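Local structure of SmhA (Serratia marcescens, 7A27) at residues A[197-209]-A[264-276]. The protein is probably the A component of Smh, a tripartite alpha-pore-forming toxin of Serratia marcescens, here in its soluble form. Numbering follows the deposited sequence.
Sequences LGQSIVAAVPLGP and YRALATANALLSV
V205 is the main bump of the strand, its CG1 set in a hollow between two successive helices. A268 CB, on helix 247-268, lies 4.0 Å from V205 CG1, while helix 272-299 supplies the rest of the hollow: the A272 carbonyl, S275 CB and V276 CG2. The first torsion of V205, -175°, turns CG1 anti to the backbone N and onto S275 CB at 3.7 Å; CG2 also touches S275 CB and comes obliquely to the Y264 ring, whose CD1 is 4.4 Å away. Along the same strand, A203 CB meets the other ortho carbon of that ring, CD2, at 3.9 Å. At this end of the elongated, mostly helical molecule, strands 198-206 and 230-237 form an antiparallel pair laid against the helices, consistent with the beta-tongue of ClyA-type toxins; I233 of the partner strand also touches Y264. Strand 198-206 runs nearly along residues 264-268, at 13°, then passes over the turn where the chain reverses into helix 272-299. There P206 spans both helices, its CD 4.2 Å from A268 CB and its O 3.7 Å from A272 CB. Just beyond, L207 CD2 drops between A272 CB and V276 CG2. R265 NH2 comes obliquely to P206 CG.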
ATOM      1  N   LEU A 197       7.053  -8.940   6.151  1.00 71.61           N
ATOM      2  CA  LEU A 197       6.487  -8.830   7.522  1.00 69.50           C
ATOM      3  C   LEU A 197       5.935 -10.202   7.898  1.00 68.36           C
ATOM      4  O   LEU A 197       5.486 -10.907   6.998  1.00 70.33           O
ATOM      5  CB  LEU A 197       5.389  -7.764   7.533  1.00 69.30           C
ATOM      6  CG  LEU A 197       5.856  -6.307   7.517  1.00 68.48           C
ATOM      7  CD1 LEU A 197       4.674  -5.364   7.679  1.00 66.33           C
ATOM      8  CD2 LEU A 197       6.897  -6.063   8.594  1.00 69.47           C
ATOM      9  N   GLY A 198       5.997 -10.590   9.164  1.00 67.74           N
ATOM     10  CA  GLY A 198       5.505 -11.900   9.630  1.00 67.72           C
ATOM     11  C   GLY A 198       4.232 -11.746  10.440  1.00 66.42           C
ATOM     12  O   GLY A 198       3.639 -10.660  10.393  1.00 64.52           O
ATOM     13  N   GLN A 199       3.844 -12.800  11.162  1.00 66.82           N
ATOM     14  CA  GLN A 199       2.663 -12.812  12.061  1.00 65.84           C
ATOM     15  C   GLN A 199       2.836 -13.910  13.105  1.00 67.48           C
ATOM     16  O   GLN A 199       3.652 -14.828  12.882  1.00 71.52           O
ATOM     17  CB  GLN A 199       1.380 -13.058  11.271  1.00 65.54           C
ATOM     18  CG  GLN A 199       1.326 -14.375  10.507  1.00 66.57           C
ATOM     19  CD  GLN A 199      -0.077 -14.660  10.009  1.00 66.20           C
ATOM     20  OE1 GLN A 199      -1.034 -14.716  10.787  1.00 66.52           O
ATOM     21  NE2 GLN A 199      -0.215 -14.835   8.703  1.00 64.87           N
ATOM     22  N   SER A 200       2.101 -13.811  14.209  1.00 66.57           N
ATOM     23  CA  SER A 200       2.078 -14.808  15.313  1.00 67.28           C
ATOM     24  C   SER A 200       0.887 -14.497  16.218  1.00 67.16           C
ATOM     25  O   SER A 200       0.306 -13.376  16.085  1.00 68.72           O
ATOM     26  CB  SER A 200       3.363 -14.811  16.094  1.00 67.37           C
ATOM     27  OG  SER A 200       3.488 -13.651  16.907  1.00 66.43           O
ATOM     28  N   ILE A 201       0.498 -15.437  17.068  1.00 67.31           N
ATOM     29  CA  ILE A 201      -0.550 -15.160  18.087  1.00 67.70           C
ATOM     30  C   ILE A 201       0.124 -14.239  19.118  1.00 67.49           C
ATOM     31  O   ILE A 201       1.292 -14.519  19.476  1.00 67.54           O
ATOM     32  CB  ILE A 201      -1.096 -16.457  18.709  1.00 69.93           C
ATOM     33  CG1 ILE A 201      -1.548 -17.475  17.649  1.00 70.27           C
ATOM     34  CG2 ILE A 201      -2.171 -16.129  19.753  1.00 70.19           C
ATOM     35  CD1 ILE A 201      -2.558 -16.954  16.667  1.00 69.10           C
ATOM     36  N   VAL A 202      -0.531 -13.145  19.519  1.00 66.53           N
ATOM     37  CA  VAL A 202       0.060 -12.126  20.440  1.00 66.65           C
ATOM     38  C   VAL A 202      -0.762 -12.004  21.726  1.00 66.32           C
ATOM     39  O   VAL A 202      -0.199 -11.575  22.754  1.00 66.17           O
ATOM     40  CB  VAL A 202       0.163 -10.773  19.724  1.00 66.06           C
ATOM     41  CG1 VAL A 202       1.102 -10.852  18.532  1.00 66.02           C
ATOM     42  CG2 VAL A 202      -1.201 -10.254  19.295  1.00 65.67           C
ATOM     43  N   ALA A 203      -2.043 -12.359  21.660  1.00 66.12           N
ATOM     44  CA  ALA A 203      -3.010 -12.254  22.769  1.00 67.02           C
ATOM     45  C   ALA A 203      -4.114 -13.294  22.610  1.00 67.63           C
ATOM     46  O   ALA A 203      -4.162 -13.973  21.572  1.00 68.97           O
ATOM     47  CB  ALA A 203      -3.588 -10.863  22.791  1.00 66.46           C
ATOM     48  N   ALA A 204      -4.986 -13.391  23.604  1.00 68.58           N
ATOM     49  CA  ALA A 204      -6.088 -14.367  23.642  1.00 69.92           C
ATOM     50  C   ALA A 204      -7.207 -13.844  24.535  1.00 71.15           C
ATOM     51  O   ALA A 204      -6.904 -13.063  25.456  1.00 71.37           O
ATOM     52  CB  ALA A 204      -5.543 -15.667  24.143  1.00 71.58           C
ATOM     53  N   VAL A 205      -8.437 -14.268  24.255  1.00 72.61           N
ATOM     54  CA  VAL A 205      -9.664 -13.859  24.994  1.00 75.00           C
ATOM     55  C   VAL A 205     -10.365 -15.110  25.506  1.00 77.84           C
ATOM     56  O   VAL A 205     -11.035 -15.780  24.734  1.00 79.33           O
ATOM     57  CB  VAL A 205     -10.611 -13.036  24.099  1.00 74.89           C
ATOM     58  CG1 VAL A 205     -11.827 -12.510  24.875  1.00 75.62           C
ATOM     59  CG2 VAL A 205      -9.887 -11.884  23.417  1.00 73.93           C
ATOM     60  N   PRO A 206     -10.204 -15.488  26.793  1.00 80.48           N
ATOM     61  CA  PRO A 206     -11.007 -16.566  27.378  1.00 83.01           C
ATOM     62  C   PRO A 206     -12.511 -16.280  27.213  1.00 84.09           C
ATOM     63  O   PRO A 206     -12.890 -15.148  27.429  1.00 81.68           O
ATOM     64  CB  PRO A 206     -10.622 -16.543  28.865  1.00 84.62           C
ATOM     65  CG  PRO A 206      -9.239 -15.901  28.892  1.00 84.24           C
ATOM     66  CD  PRO A 206      -9.215 -14.933  27.724  1.00 81.37           C
ATOM     67  N   LEU A 207     -13.313 -17.289  26.841  1.00 87.46           N
ATOM     68  CA  LEU A 207     -14.783 -17.196  26.619  1.00 90.99           C
ATOM     69  C   LEU A 207     -15.513 -18.020  27.702  1.00 95.82           C
ATOM     70  O   LEU A 207     -15.127 -19.174  27.895  1.00 95.56           O
ATOM     71  CB  LEU A 207     -15.045 -17.686  25.186  1.00 91.34           C
ATOM     72  CG  LEU A 207     -14.294 -16.938  24.067  1.00 89.20           C
ATOM     73  CD1 LEU A 207     -14.555 -17.519  22.691  1.00 88.44           C
ATOM     74  CD2 LEU A 207     -14.644 -15.462  24.039  1.00 88.62           C
ATOM     75  N   GLY A 208     -16.407 -17.383  28.474  1.00101.48           N
ATOM     76  CA  GLY A 208     -17.182 -17.969  29.601  1.00108.64           C
ATOM     77  C   GLY A 208     -17.562 -19.446  29.391  1.00115.15           C
ATOM     78  O   GLY A 208     -18.089 -19.807  28.336  1.00118.16           O
ATOM     79  N   PRO A 209     -17.438 -20.341  30.410  1.00120.18           N
ATOM     80  CA  PRO A 209     -17.666 -21.783  30.216  1.00121.88           C
ATOM     81  C   PRO A 209     -19.127 -22.196  29.959  1.00123.55           C
ATOM     82  O   PRO A 209     -19.363 -22.888  28.975  1.00122.93           O
ATOM     83  CB  PRO A 209     -17.203 -22.407  31.551  1.00123.75           C
ATOM     84  CG  PRO A 209     -17.441 -21.318  32.583  1.00123.24           C
ATOM     85  CD  PRO A 209     -17.192 -20.017  31.834  1.00121.39           C
ATOM     86  N   TYR A 264      -6.348  -7.721  27.665  1.00 78.07           N
ATOM     87  CA  TYR A 264      -7.512  -8.493  27.150  1.00 77.74           C
ATOM     88  C   TYR A 264      -7.958  -9.483  28.242  1.00 80.81           C
ATOM     89  O   TYR A 264      -9.173  -9.623  28.467  1.00 80.96           O
ATOM     90  CB  TYR A 264      -7.240  -9.182  25.809  1.00 74.64           C
ATOM     91  CG  TYR A 264      -7.326  -8.322  24.569  1.00 72.65           C
ATOM     92  CD1 TYR A 264      -8.529  -7.791  24.137  1.00 71.28           C
ATOM     93  CD2 TYR A 264      -6.217  -8.104  23.764  1.00 71.49           C
ATOM     94  CE1 TYR A 264      -8.619  -7.033  22.977  1.00 69.47           C
ATOM     95  CE2 TYR A 264      -6.293  -7.342  22.606  1.00 68.99           C
ATOM     96  CZ  TYR A 264      -7.496  -6.798  22.200  1.00 68.34           C
ATOM     97  OH  TYR A 264      -7.529  -6.036  21.060  1.00 66.19           O
ATOM     98  N   ARG A 265      -7.015 -10.120  28.939  1.00 82.90           N
ATOM     99  CA  ARG A 265      -7.325 -11.075  30.034  1.00 86.50           C
ATOM    100  C   ARG A 265      -8.191 -10.344  31.071  1.00 87.37           C
ATOM    101  O   ARG A 265      -9.174 -10.937  31.555  1.00 90.67           O
ATOM    102  CB  ARG A 265      -6.052 -11.657  30.661  1.00 89.42           C
ATOM    103  CG  ARG A 265      -5.122 -12.350  29.677  1.00 90.99           C
ATOM    104  CD  ARG A 265      -3.988 -13.112  30.329  1.00 93.98           C
ATOM    105  NE  ARG A 265      -4.547 -14.263  31.017  1.00 99.69           N
ATOM    106  CZ  ARG A 265      -4.985 -15.398  30.428  1.00102.99           C
ATOM    107  NH1 ARG A 265      -5.460 -16.397  31.164  1.00103.38           N
ATOM    108  NH2 ARG A 265      -4.947 -15.542  29.106  1.00102.69           N
ATOM    109  N   ALA A 266      -7.868  -9.086  31.365  1.00 86.39           N
ATOM    110  CA  ALA A 266      -8.577  -8.226  32.342  1.00 86.54           C
ATOM    111  C   ALA A 266     -10.007  -7.907  31.878  1.00 85.42           C
ATOM    112  O   ALA A 266     -10.952  -8.193  32.623  1.00 86.60           O
ATOM    113  CB  ALA A 266      -7.796  -6.955  32.566  1.00 86.17           C
ATOM    114  N   LEU A 267     -10.164  -7.326  30.693  1.00 83.49           N
ATOM    115  CA  LEU A 267     -11.492  -6.927  30.154  1.00 84.26           C
ATOM    116  C   LEU A 267     -12.386  -8.166  29.953  1.00 85.70           C
ATOM    117  O   LEU A 267     -13.618  -8.054  30.132  1.00 85.97           O
ATOM    118  CB  LEU A 267     -11.284  -6.165  28.845  1.00 82.03           C
ATOM    119  CG  LEU A 267     -12.558  -5.674  28.164  1.00 82.43           C
ATOM    120  CD1 LEU A 267     -13.383  -4.807  29.107  1.00 83.81           C
ATOM    121  CD2 LEU A 267     -12.254  -4.915  26.871  1.00 81.29           C
ATOM    122  N   ALA A 268     -11.780  -9.304  29.609  1.00 84.87           N
ATOM    123  CA  ALA A 268     -12.464 -10.574  29.297  1.00 85.41           C
ATOM    124  C   ALA A 268     -13.206 -11.142  30.513  1.00 88.30           C
ATOM    125  O   ALA A 268     -14.290 -11.741  30.313  1.00 90.79           O
ATOM    126  CB  ALA A 268     -11.466 -11.561  28.762  1.00 84.93           C
ATOM    127  N   THR A 269     -12.666 -11.000  31.725  1.00 89.55           N
ATOM    128  CA  THR A 269     -13.290 -11.573  32.957  1.00 91.64           C
ATOM    129  C   THR A 269     -14.805 -11.309  32.929  1.00 92.42           C
ATOM    130  O   THR A 269     -15.555 -12.270  33.091  1.00 93.54           O
ATOM    131  CB  THR A 269     -12.595 -11.101  34.251  1.00 91.72           C
ATOM    132  OG1 THR A 269     -12.511  -9.673  34.251  1.00 90.94           O
ATOM    133  CG2 THR A 269     -11.204 -11.682  34.430  1.00 91.01           C
ATOM    134  N   ALA A 270     -15.227 -10.075  32.648  1.00 92.58           N
ATOM    135  CA  ALA A 270     -16.641  -9.623  32.684  1.00 93.34           C
ATOM    136  C   ALA A 270     -17.196  -9.394  31.271  1.00 92.34           C
ATOM    137  O   ALA A 270     -18.365  -9.724  31.069  1.00 93.62           O
ATOM    138  CB  ALA A 270     -16.754  -8.367  33.523  1.00 94.28           C
ATOM    139  N   ASN A 271     -16.426  -8.790  30.352  1.00 91.11           N
ATOM    140  CA  ASN A 271     -16.855  -8.464  28.961  1.00 90.38           C
ATOM    141  C   ASN A 271     -15.899  -9.131  27.957  1.00 89.25           C
ATOM    142  O   ASN A 271     -14.969  -8.466  27.479  1.00 89.06           O
ATOM    143  CB  ASN A 271     -16.919  -6.952  28.713  1.00 89.51           C
ATOM    144  CG  ASN A 271     -17.623  -6.200  29.815  1.00 91.06           C
ATOM    145  OD1 ASN A 271     -17.171  -6.204  30.958  1.00 91.85           O
ATOM    146  ND2 ASN A 271     -18.705  -5.528  29.466  1.00 92.49           N
ATOM    147  N   ALA A 272     -16.135 -10.408  27.647  1.00 88.94           N
ATOM    148  CA  ALA A 272     -15.326 -11.251  26.738  1.00 86.30           C
ATOM    149  C   ALA A 272     -15.661 -10.935  25.279  1.00 85.45           C
ATOM    150  O   ALA A 272     -14.734 -10.811  24.457  1.00 83.08           O
ATOM    151  CB  ALA A 272     -15.631 -12.688  27.056  1.00 87.03           C
ATOM    152  N   LEU A 273     -16.950 -10.795  24.974  1.00 86.76           N
ATOM    153  CA  LEU A 273     -17.417 -10.587  23.588  1.00 86.39           C
ATOM    154  C   LEU A 273     -17.004  -9.192  23.112  1.00 84.75           C
ATOM    155  O   LEU A 273     -16.709  -9.053  21.916  1.00 82.81           O
ATOM    156  CB  LEU A 273     -18.930 -10.813  23.522  1.00 88.56           C
ATOM    157  CG  LEU A 273     -19.493 -11.051  22.118  1.00 88.80           C
ATOM    158  CD1 LEU A 273     -18.709 -12.121  21.373  1.00 87.32           C
ATOM    159  CD2 LEU A 273     -20.953 -11.454  22.189  1.00 91.99           C
ATOM    160  N   LEU A 274     -16.973  -8.196  24.004  1.00 84.62           N
ATOM    161  CA  LEU A 274     -16.534  -6.820  23.642  1.00 82.52           C
ATOM    162  C   LEU A 274     -15.040  -6.869  23.318  1.00 80.30           C
ATOM    163  O   LEU A 274     -14.646  -6.240  22.323  1.00 77.38           O
ATOM    164  CB  LEU A 274     -16.821  -5.851  24.786  1.00 84.42           C
ATOM    165  CG  LEU A 274     -16.290  -4.430  24.602  1.00 85.03           C
ATOM    166  CD1 LEU A 274     -16.975  -3.720  23.433  1.00 85.66           C
ATOM    167  CD2 LEU A 274     -16.486  -3.626  25.887  1.00 86.29           C
ATOM    168  N   SER A 275     -14.253  -7.592  24.128  1.00 80.68           N
ATOM    169  CA  SER A 275     -12.796  -7.812  23.922  1.00 79.43           C
ATOM    170  C   SER A 275     -12.564  -8.276  22.474  1.00 79.23           C
ATOM    171  O   SER A 275     -11.676  -7.718  21.795  1.00 78.22           O
ATOM    172  CB  SER A 275     -12.247  -8.806  24.919  1.00 79.81           C
ATOM    173  OG  SER A 275     -12.501  -8.391  26.260  1.00 80.00           O
ATOM    174  N   VAL A 276     -13.361  -9.247  22.010  1.00 79.28           N
ATOM    175  CA  VAL A 276     -13.276  -9.799  20.624  1.00 77.37           C
ATOM    176  C   VAL A 276     -13.558  -8.662  19.633  1.00 75.17           C
ATOM    177  O   VAL A 276     -12.697  -8.388  18.793  1.00 72.66           O
ATOM    178  CB  VAL A 276     -14.234 -10.986  20.417  1.00 79.15           C
ATOM    179  CG1 VAL A 276     -14.267 -11.423  18.958  1.00 79.15           C
ATOM    180  CG2 VAL A 276     -13.890 -12.168  21.308  1.00 80.46           C
TER